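Local coordinates for 7,8-dihydro-6-hydroxymethylpterin pyrophosphokinase-dihydropteroate synthase (Plasmodium falciparum, PDB 6JWS), which probably makes the pterin diphosphate from hydroxymethyldihydropterin and ATP and then joins it to 4-aminobenzoate, giving 7,8-dihydropteroate in folate biosynthesis, at residues B[335-340]-B[347-352]. The protein carries 1 engineered substitution. Sequence-based numbering, arbitrary orientation.
Sequences DMIPEY and NTIRCL
P338 and Y340 offer their carbonyls to the first turn of helix 349-364, where N-H groups lack partners earlier in the helix. R350 N reaches P338 O at 2.8 Å, on a lone pair in the carbonyl plane, while I349 N meets Y340 O at 3.0 Å, almost in line with its C=O. T348 is the N-cap: with chi1 at 74°, OG1 lies between backbone N and carbonyl carbon and accepts from C351 N, a job suited to a short hydroxyl side chain.

On the buried side, branched, apolar I349 fills the place between I337 and Y340. Its CG1 meets I337 CG1 at 4.2 Å and Y340 CB at 4.1 Å, near the plane of the tyrosine ring, which itself stacks on F113. Packing is also close at the exposed edge: R350 bends at chi2 and chi3, bringing one guanidinium face over P338 CB (3.5 Å from CZ), while NE donates to N334 OD1. E339 is looser: a water donating to its OE1 (3.1 Å) also bonds T348 OG1.

The side chain of Y340 is about 13 Å from the bound ATP. The type I turn 337-340 thus connects consecutive helices 327-336 and 349-364 in the HPPK part, its carbonyls complementing a threonine-capped helix N-terminus.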
loop_
_atom_site.group_PDB
_atom_site.type_symbol
_atom_site.label_atom_id
_atom_site.label_comp_id
_atom_site.label_asym_id
_atom_site.label_seq_id
_atom_site.Cartn_x
_atom_site.Cartn_y
_atom_site.Cartn_z
ATOM N N ASP B 335 -24.790 -15.615 -5.203
ATOM C CA ASP B 335 -24.733 -15.115 -3.835
ATOM C C ASP B 335 -25.662 -15.927 -2.938
ATOM O O ASP B 335 -25.332 -16.157 -1.777
ATOM C CB ASP B 335 -25.214 -13.664 -3.720
ATOM C CG ASP B 335 -24.289 -12.617 -4.310
ATOM O OD1 ASP B 335 -23.081 -12.890 -4.446
ATOM O OD2 ASP B 335 -24.786 -11.543 -4.639
ATOM N N MET B 336 -26.823 -16.329 -3.493
ATOM C CA MET B 336 -27.928 -16.917 -2.736
ATOM C C MET B 336 -27.821 -18.437 -2.723
ATOM O O MET B 336 -27.875 -19.030 -1.657
ATOM C CB MET B 336 -29.315 -16.549 -3.289
ATOM C CG MET B 336 -29.512 -15.068 -3.568
ATOM S SD MET B 336 -31.275 -14.704 -3.810
ATOM C CE MET B 336 -31.664 -15.807 -5.171
ATOM N N ILE B 337 -27.673 -19.058 -3.906
ATOM C CA ILE B 337 -27.899 -20.492 -4.036
ATOM C C ILE B 337 -26.819 -21.106 -4.917
ATOM O O ILE B 337 -27.112 -21.757 -5.920
ATOM C CB ILE B 337 -29.318 -20.782 -4.575
ATOM C CG1 ILE B 337 -29.527 -20.197 -5.978
ATOM C CG2 ILE B 337 -30.378 -20.310 -3.583
ATOM C CD1 ILE B 337 -30.943 -20.353 -6.522
ATOM N N PRO B 338 -25.533 -20.965 -4.530
ATOM C CA PRO B 338 -24.422 -21.425 -5.366
ATOM C C PRO B 338 -24.469 -22.924 -5.675
ATOM O O PRO B 338 -24.014 -23.353 -6.742
ATOM C CB PRO B 338 -23.169 -21.106 -4.525
ATOM C CG PRO B 338 -23.683 -20.943 -3.096
ATOM C CD PRO B 338 -25.090 -20.404 -3.240
ATOM N N GLU B 339 -25.054 -23.712 -4.767
ATOM C CA GLU B 339 -25.010 -25.160 -4.914
ATOM C C GLU B 339 -26.239 -25.697 -5.643
ATOM O O GLU B 339 -26.309 -26.894 -5.899
ATOM C CB GLU B 339 -24.759 -25.857 -3.575
ATOM C CG GLU B 339 -23.380 -25.564 -3.007
ATOM C CD GLU B 339 -22.211 -25.789 -3.964
ATOM O OE1 GLU B 339 -22.187 -26.851 -4.646
ATOM O OE2 GLU B 339 -21.319 -24.901 -4.033
ATOM N N TYR B 340 -27.193 -24.823 -5.986
ATOM C CA TYR B 340 -28.426 -25.249 -6.637
ATOM C C TYR B 340 -28.130 -25.801 -8.034
ATOM O O TYR B 340 -27.353 -25.213 -8.798
ATOM C CB TYR B 340 -29.413 -24.085 -6.754
ATOM C CG TYR B 340 -30.768 -24.455 -7.309
ATOM C CD1 TYR B 340 -31.588 -25.356 -6.640
ATOM C CD2 TYR B 340 -31.247 -23.904 -8.493
ATOM C CE1 TYR B 340 -32.835 -25.702 -7.133
ATOM C CE2 TYR B 340 -32.497 -24.236 -8.997
ATOM C CZ TYR B 340 -33.287 -25.147 -8.317
ATOM O OH TYR B 340 -34.525 -25.492 -8.766
ATOM N N ASN B 347 -24.940 -27.634 -14.767
ATOM C CA ASN B 347 -24.171 -27.676 -13.543
ATOM C C ASN B 347 -24.805 -26.757 -12.502
ATOM O O ASN B 347 -25.778 -26.057 -12.777
ATOM C CB ASN B 347 -22.725 -27.244 -13.800
ATOM C CG ASN B 347 -21.705 -28.086 -13.053
ATOM O OD1 ASN B 347 -21.917 -28.499 -11.898
ATOM N ND2 ASN B 347 -20.584 -28.338 -13.716
ATOM N N THR B 348 -24.207 -26.758 -11.307
ATOM C CA THR B 348 -24.607 -25.857 -10.241
ATOM C C THR B 348 -24.409 -24.405 -10.675
ATOM O O THR B 348 -23.598 -24.096 -11.553
ATOM C CB THR B 348 -23.883 -26.188 -8.930
ATOM O OG1 THR B 348 -22.540 -25.740 -9.095
ATOM C CG2 THR B 348 -23.916 -27.662 -8.577
ATOM N N ILE B 349 -25.199 -23.531 -10.047
ATOM C CA ILE B 349 -25.097 -22.093 -10.192
ATOM C C ILE B 349 -23.638 -21.651 -10.078
ATOM O O ILE B 349 -23.154 -20.921 -10.933
ATOM C CB ILE B 349 -26.005 -21.376 -9.168
ATOM C CG1 ILE B 349 -27.493 -21.666 -9.401
ATOM C CG2 ILE B 349 -25.709 -19.882 -9.199
ATOM C CD1 ILE B 349 -27.979 -21.326 -10.811
ATOM N N ARG B 350 -22.939 -22.092 -9.025
ATOM C CA ARG B 350 -21.566 -21.665 -8.806
ATOM C C ARG B 350 -20.690 -22.064 -9.998
ATOM O O ARG B 350 -19.910 -21.245 -10.476
ATOM C CB ARG B 350 -21.007 -22.148 -7.458
ATOM C CG ARG B 350 -19.561 -21.727 -7.208
ATOM C CD ARG B 350 -19.191 -21.228 -5.812
ATOM N NE ARG B 350 -19.836 -19.982 -5.388
ATOM C CZ ARG B 350 -20.069 -19.642 -4.113
ATOM N NH1 ARG B 350 -19.700 -20.460 -3.135
ATOM N NH2 ARG B 350 -20.684 -18.497 -3.822
ATOM N N CYS B 351 -20.822 -23.310 -10.482
ATOM C CA CYS B 351 -19.970 -23.774 -11.568
ATOM C C CYS B 351 -20.248 -22.999 -12.854
ATOM O O CYS B 351 -19.294 -22.634 -13.537
ATOM C CB CYS B 351 -20.068 -25.280 -11.786
ATOM S SG CYS B 351 -19.213 -26.240 -10.502
ATOM N N LEU B 352 -21.532 -22.715 -13.146
ATOM C CA LEU B 352 -21.938 -21.920 -14.305
ATOM C C LEU B 352 -21.409 -20.497 -14.159
ATOM O O LEU B 352 -20.931 -19.899 -15.123
ATOM C CB LEU B 352 -23.470 -21.897 -14.458
ATOM C CG LEU B 352 -24.146 -23.211 -14.875
ATOM C CD1 LEU B 352 -25.661 -23.100 -14.844
ATOM C CD2 LEU B 352 -23.693 -23.674 -16.263
HETATM O O HOH W 1 -20.698 -26.238 -7.334
#